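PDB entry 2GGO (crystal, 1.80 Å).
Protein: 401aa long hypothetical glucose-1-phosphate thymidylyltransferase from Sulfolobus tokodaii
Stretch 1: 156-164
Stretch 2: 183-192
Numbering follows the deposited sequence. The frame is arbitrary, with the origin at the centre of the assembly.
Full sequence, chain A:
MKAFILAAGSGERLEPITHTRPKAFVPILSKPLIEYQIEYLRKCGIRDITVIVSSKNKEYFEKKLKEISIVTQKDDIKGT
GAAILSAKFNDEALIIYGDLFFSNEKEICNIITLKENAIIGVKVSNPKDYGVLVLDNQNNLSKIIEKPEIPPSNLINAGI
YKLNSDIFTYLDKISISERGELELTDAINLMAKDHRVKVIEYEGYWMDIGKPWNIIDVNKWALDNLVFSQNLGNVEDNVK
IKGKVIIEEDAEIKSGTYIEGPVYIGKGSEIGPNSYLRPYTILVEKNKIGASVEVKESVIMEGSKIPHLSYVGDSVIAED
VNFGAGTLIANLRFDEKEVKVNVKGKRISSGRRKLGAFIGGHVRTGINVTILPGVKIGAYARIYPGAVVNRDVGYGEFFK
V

Stretch 1 (156-164) INAGIYKLN
Stretch 2 183-192: ELTDAINLMA

The contact centres on the ring of Tyr161, in the strand that ends this stretch, at Asn164, packed against the helix that runs through 184-192. Ile188 CD1 lies 3.9 Å from the centroid of the Tyr161 ring and 11° off its normal, a CH-pi arrangement over one face; its nearest ring atom is Tyr161 CZ, also at 3.9 Å. Near the ring plane, Leu184 CD2 meets the edge at Tyr161 CE1, 3.4 Å away. Tyr161 (phi/psi -114/146) reaches this position with chi1 m (-58°) and chi2 149°; Ile188 extends its CD1 with chi1 m and chi2 t, whereas Leu184 has chi1 t and an off-well chi2 of 29°. Branched apolar chains suit the space round the ring.

Leu163, two residues along the strand and therefore on the same side as Tyr161, continues the apolar surface. Leu163 CD2 (chi1 m, chi2 t) lies 4.2 Å from Ile188 CD1 and 4.4 Å from flexible Met191's CE (t, t, p). Leu184, Ile188 and Met191 are spaced four and three residues apart, about one turn each, so these three, all buried with CA-to-CB toward the strand, form a stripe along the helix. Ile160 and Lys162 alternate out of reach. Strand and helix axes approach to 11.8 Å, their N-to-C directions 59° apart; Leu163 and Ile188 CA atoms are 9.1 Å apart. The helix backbone (Ile188 phi/psi -66/-26) has hydrogen bonds from Ile188 N to Leu184 O (3.2 Å) and from Ala192 N to Ile188 O (3.0 Å).

Toward the polar edge, Thr185 CG2 (chi1 p, CA-to-CB sideways) is 3.8 Å from Tyr161 OH and 3.5 Å from Asn157 ND2; Asn157 CA and Thr185 CA are 9.0 Å apart. The Asn157 amide (chi1 t) suits two roles: ND2 donates to Tyr161 OH (2.5 Å, 171°), while Asn157 OD1 accepts from Gly159 N (2.9 Å) at the corner, where Gly159 has phi/psi 65/26, a positive phi that favours glycine. No hydrogen bond crosses between the stretches; packing buries 277 Å² in total.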

ATOM      1  N   ILE A 156     -13.385  -8.903 -11.204  1.00 65.52           N
ATOM      2  CA  ILE A 156     -13.686  -8.444  -9.852  1.00 63.15           C
ATOM      3  C   ILE A 156     -13.965  -6.926  -9.813  1.00 60.80           C
ATOM      4  O   ILE A 156     -13.614  -6.192 -10.747  1.00 60.38           O
ATOM      5  CB  ILE A 156     -12.578  -8.905  -8.819  1.00 63.51           C
ATOM      6  CG1 ILE A 156     -11.212  -8.280  -9.124  1.00 63.11           C
ATOM      7  CG2 ILE A 156     -12.457 -10.450  -8.776  1.00 63.65           C
ATOM      8  CD1 ILE A 156     -10.737  -7.343  -8.071  1.00 61.75           C
ATOM      9  N   ASN A 157     -14.610  -6.474  -8.744  1.00 57.74           N
ATOM     10  CA  ASN A 157     -14.799  -5.052  -8.514  1.00 55.17           C
ATOM     11  C   ASN A 157     -13.462  -4.339  -8.259  1.00 53.74           C
ATOM     12  O   ASN A 157     -12.869  -4.514  -7.198  1.00 53.48           O
ATOM     13  CB  ASN A 157     -15.759  -4.848  -7.342  1.00 55.11           C
ATOM     14  CG  ASN A 157     -16.009  -3.371  -7.022  1.00 55.06           C
ATOM     15  OD1 ASN A 157     -15.617  -2.477  -7.770  1.00 55.92           O
ATOM     16  ND2 ASN A 157     -16.675  -3.121  -5.910  1.00 52.81           N
ATOM     17  N   ALA A 158     -12.992  -3.550  -9.232  1.00 51.29           N
ATOM     18  CA  ALA A 158     -11.730  -2.797  -9.115  1.00 49.52           C
ATOM     19  C   ALA A 158     -11.786  -1.604  -8.135  1.00 48.34           C
ATOM     20  O   ALA A 158     -10.761  -0.959  -7.909  1.00 48.70           O
ATOM     21  CB  ALA A 158     -11.264  -2.325 -10.473  1.00 48.87           C
ATOM     22  N   GLY A 159     -12.965  -1.319  -7.565  1.00 46.59           N
ATOM     23  CA  GLY A 159     -13.180  -0.216  -6.615  1.00 44.05           C
ATOM     24  C   GLY A 159     -13.015   1.210  -7.130  1.00 43.22           C
ATOM     25  O   GLY A 159     -12.690   2.109  -6.348  1.00 42.12           O
ATOM     26  N   ILE A 160     -13.214   1.406  -8.440  1.00 42.11           N
ATOM     27  CA  ILE A 160     -13.320   2.737  -9.093  1.00 41.44           C
ATOM     28  C   ILE A 160     -14.738   2.981  -9.672  1.00 41.20           C
ATOM     29  O   ILE A 160     -15.159   2.350 -10.636  1.00 40.74           O
ATOM     30  CB  ILE A 160     -12.283   2.900 -10.226  1.00 41.11           C
ATOM     31  CG1 ILE A 160     -10.865   2.770  -9.668  1.00 39.75           C
ATOM     32  CG2 ILE A 160     -12.470   4.255 -10.963  1.00 40.63           C
ATOM     33  CD1 ILE A 160      -9.850   2.392 -10.690  1.00 38.65           C
ATOM     34  N   TYR A 161     -15.482   3.880  -9.048  1.00 41.89           N
ATOM     35  CA  TYR A 161     -16.879   4.095  -9.389  1.00 42.71           C
ATOM     36  C   TYR A 161     -17.101   5.463  -9.984  1.00 42.81           C
ATOM     37  O   TYR A 161     -16.459   6.420  -9.584  1.00 42.28           O
ATOM     38  CB  TYR A 161     -17.732   4.033  -8.124  1.00 43.83           C
ATOM     39  CG  TYR A 161     -17.627   2.753  -7.350  1.00 44.83           C
ATOM     40  CD1 TYR A 161     -17.786   2.751  -5.973  1.00 47.13           C
ATOM     41  CD2 TYR A 161     -17.359   1.537  -7.987  1.00 46.57           C
ATOM     42  CE1 TYR A 161     -17.703   1.556  -5.233  1.00 48.72           C
ATOM     43  CE2 TYR A 161     -17.259   0.333  -7.263  1.00 48.25           C
ATOM     44  CZ  TYR A 161     -17.455   0.345  -5.885  1.00 48.33           C
ATOM     45  OH  TYR A 161     -17.376  -0.837  -5.148  1.00 48.59           O
ATOM     46  N   LYS A 162     -18.039   5.555 -10.914  1.00 43.14           N
ATOM     47  CA  LYS A 162     -18.581   6.845 -11.354  1.00 44.02           C
ATOM     48  C   LYS A 162     -20.098   6.728 -11.153  1.00 45.61           C
ATOM     49  O   LYS A 162     -20.800   6.040 -11.913  1.00 45.01           O
ATOM     50  CB  LYS A 162     -18.236   7.110 -12.828  1.00 43.14           C
ATOM     51  CG  LYS A 162     -18.229   8.542 -13.284  1.00 40.82           C
ATOM     52  CD  LYS A 162     -19.619   9.162 -13.387  1.00 41.70           C
ATOM     53  CE  LYS A 162     -20.471   8.516 -14.482  1.00 41.41           C
ATOM     54  NZ  LYS A 162     -21.832   9.129 -14.710  1.00 39.52           N
ATOM     55  N   LEU A 163     -20.584   7.387 -10.105  1.00 47.85           N
ATOM     56  CA  LEU A 163     -21.947   7.190  -9.640  1.00 49.84           C
ATOM     57  C   LEU A 163     -22.680   8.510  -9.657  1.00 52.13           C
ATOM     58  O   LEU A 163     -22.099   9.568  -9.351  1.00 51.66           O
ATOM     59  CB  LEU A 163     -21.980   6.581  -8.226  1.00 49.47           C
ATOM     60  CG  LEU A 163     -21.264   5.244  -7.960  1.00 47.98           C
ATOM     61  CD1 LEU A 163     -21.250   4.948  -6.495  1.00 46.43           C
ATOM     62  CD2 LEU A 163     -21.856   4.077  -8.727  1.00 47.93           C
ATOM     63  N   ASN A 164     -23.948   8.433 -10.058  1.00 54.88           N
ATOM     64  CA  ASN A 164     -24.849   9.586 -10.017  1.00 58.00           C
ATOM     65  C   ASN A 164     -25.638   9.645  -8.701  1.00 60.00           C
ATOM     66  O   ASN A 164     -25.746   8.639  -7.991  1.00 60.29           O
ATOM     67  CB  ASN A 164     -25.768   9.569 -11.228  1.00 57.80           C
ATOM     68  CG  ASN A 164     -25.039   9.191 -12.492  1.00 57.74           C
ATOM     69  OD1 ASN A 164     -24.032   9.798 -12.851  1.00 56.17           O
ATOM     70  ND2 ASN A 164     -25.536   8.173 -13.169  1.00 58.02           N
ATOM     71  N   GLU A 183     -22.206  -1.107   3.468  1.00107.22           N
ATOM     72  CA  GLU A 183     -21.393  -1.318   2.274  1.00105.36           C
ATOM     73  C   GLU A 183     -21.922  -0.559   1.071  1.00103.56           C
ATOM     74  O   GLU A 183     -23.108  -0.226   0.993  1.00103.31           O
ATOM     75  CB  GLU A 183     -21.297  -2.810   1.960  1.00105.51           C
ATOM     76  CG  GLU A 183     -20.459  -3.581   2.959  1.00106.54           C
ATOM     77  CD  GLU A 183     -20.905  -5.024   3.106  1.00108.27           C
ATOM     78  OE1 GLU A 183     -20.518  -5.868   2.258  1.00109.18           O
ATOM     79  OE2 GLU A 183     -21.638  -5.313   4.079  1.00108.40           O
ATOM     80  N   LEU A 184     -21.028  -0.278   0.135  1.00101.32           N
ATOM     81  CA  LEU A 184     -21.437   0.368  -1.084  1.00 99.28           C
ATOM     82  C   LEU A 184     -22.073  -0.663  -1.993  1.00 98.02           C
ATOM     83  O   LEU A 184     -23.237  -0.529  -2.356  1.00 98.04           O
ATOM     84  CB  LEU A 184     -20.264   1.076  -1.763  1.00 99.26           C
ATOM     85  CG  LEU A 184     -20.561   2.193  -2.774  1.00 98.44           C
ATOM     86  CD1 LEU A 184     -21.859   2.944  -2.495  1.00 97.65           C
ATOM     87  CD2 LEU A 184     -19.402   3.156  -2.799  1.00 98.07           C
ATOM     88  N   THR A 185     -21.325  -1.713  -2.318  1.00 96.28           N
ATOM     89  CA  THR A 185     -21.777  -2.738  -3.265  1.00 94.89           C
ATOM     90  C   THR A 185     -23.249  -3.174  -3.128  1.00 93.80           C
ATOM     91  O   THR A 185     -23.899  -3.466  -4.130  1.00 93.72           O
ATOM     92  CB  THR A 185     -20.858  -3.981  -3.238  1.00 94.99           C
ATOM     93  OG1 THR A 185     -20.559  -4.335  -1.882  1.00 95.17           O
ATOM     94  CG2 THR A 185     -19.562  -3.694  -3.966  1.00 94.81           C
ATOM     95  N   ASP A 186     -23.763  -3.213  -1.897  1.00 92.41           N
ATOM     96  CA  ASP A 186     -25.160  -3.572  -1.626  1.00 90.86           C
ATOM     97  C   ASP A 186     -26.104  -2.654  -2.365  1.00 89.57           C
ATOM     98  O   ASP A 186     -27.004  -3.118  -3.069  1.00 89.42           O
ATOM     99  CB  ASP A 186     -25.459  -3.466  -0.133  1.00 91.22           C
ATOM    100  CG  ASP A 186     -24.901  -4.626   0.667  1.00 91.83           C
ATOM    101  OD1 ASP A 186     -24.632  -5.699   0.071  1.00 91.44           O
ATOM    102  OD2 ASP A 186     -24.739  -4.456   1.902  1.00 92.36           O
ATOM    103  N   ALA A 187     -25.878  -1.352  -2.175  1.00 87.94           N
ATOM    104  CA  ALA A 187     -26.651  -0.279  -2.800  1.00 86.30           C
ATOM    105  C   ALA A 187     -26.515  -0.272  -4.323  1.00 85.20           C
ATOM    106  O   ALA A 187     -27.482  -0.008  -5.039  1.00 85.13           O
ATOM    107  CB  ALA A 187     -26.241   1.067  -2.218  1.00 86.09           C
ATOM    108  N   ILE A 188     -25.313  -0.562  -4.812  1.00 83.97           N
ATOM    109  CA  ILE A 188     -25.052  -0.659  -6.249  1.00 82.72           C
ATOM    110  C   ILE A 188     -25.804  -1.847  -6.852  1.00 82.28           C
ATOM    111  O   ILE A 188     -26.132  -1.847  -8.048  1.00 82.34           O
ATOM    112  CB  ILE A 188     -23.513  -0.755  -6.566  1.00 82.75           C
ATOM    113  CG1 ILE A 188     -22.831   0.611  -6.378  1.00 82.23           C
ATOM    114  CG2 ILE A 188     -23.265  -1.299  -7.980  1.00 81.86           C
ATOM    115  CD1 ILE A 188     -21.313   0.579  -6.471  1.00 82.18           C
ATOM    116  N   ASN A 189     -26.085  -2.850  -6.018  1.00 81.39           N
ATOM    117  CA  ASN A 189     -26.734  -4.073  -6.484  1.00 80.45           C
ATOM    118  C   ASN A 189     -28.239  -3.970  -6.725  1.00 80.22           C
ATOM    119  O   ASN A 189     -28.750  -4.566  -7.681  1.00 80.21           O
ATOM    120  CB  ASN A 189     -26.370  -5.260  -5.600  1.00 80.20           C
ATOM    121  CG  ASN A 189     -25.300  -6.125  -6.225  1.00 79.10           C
ATOM    122  OD1 ASN A 189     -24.542  -6.792  -5.532  1.00 78.46           O
ATOM    123  ND2 ASN A 189     -25.233  -6.115  -7.549  1.00 77.88           N
ATOM    124  N   LEU A 190     -28.928  -3.201  -5.881  1.00 79.80           N
ATOM    125  CA  LEU A 190     -30.329  -2.838  -6.119  1.00 79.57           C
ATOM    126  C   LEU A 190     -30.466  -1.888  -7.312  1.00 79.20           C
ATOM    127  O   LEU A 190     -31.353  -2.056  -8.148  1.00 79.09           O
ATOM    128  CB  LEU A 190     -30.971  -2.175  -4.888  1.00 79.69           C
ATOM    129  CG  LEU A 190     -30.503  -2.320  -3.435  1.00 79.61           C
ATOM    130  CD1 LEU A 190     -31.322  -1.333  -2.606  1.00 79.24           C
ATOM    131  CD2 LEU A 190     -30.591  -3.758  -2.874  1.00 78.39           C
ATOM    132  N   MET A 191     -29.589  -0.887  -7.370  1.00 78.97           N
ATOM    133  CA  MET A 191     -29.575   0.092  -8.456  1.00 78.70           C
ATOM    134  C   MET A 191     -29.358  -0.574  -9.811  1.00 78.90           C
ATOM    135  O   MET A 191     -29.979  -0.185 -10.795  1.00 78.64           O
ATOM    136  CB  MET A 191     -28.512   1.171  -8.201  1.00 78.81           C
ATOM    137  CG  MET A 191     -28.602   2.382  -9.141  1.00 78.52           C
ATOM    138  SD  MET A 191     -27.255   3.586  -8.999  1.00 77.89           S
ATOM    139  CE  MET A 191     -25.915   2.698  -9.776  1.00 75.66           C
ATOM    140  N   ALA A 192     -28.491  -1.585  -9.847  1.00 79.36           N
ATOM    141  CA  ALA A 192     -28.195  -2.336 -11.073  1.00 80.08           C
ATOM    142  C   ALA A 192     -29.426  -3.065 -11.645  1.00 80.56           C
ATOM    143  O   ALA A 192     -29.440  -3.456 -12.823  1.00 80.77           O
ATOM    144  CB  ALA A 192     -27.032  -3.320 -10.845  1.00 79.97           C
TER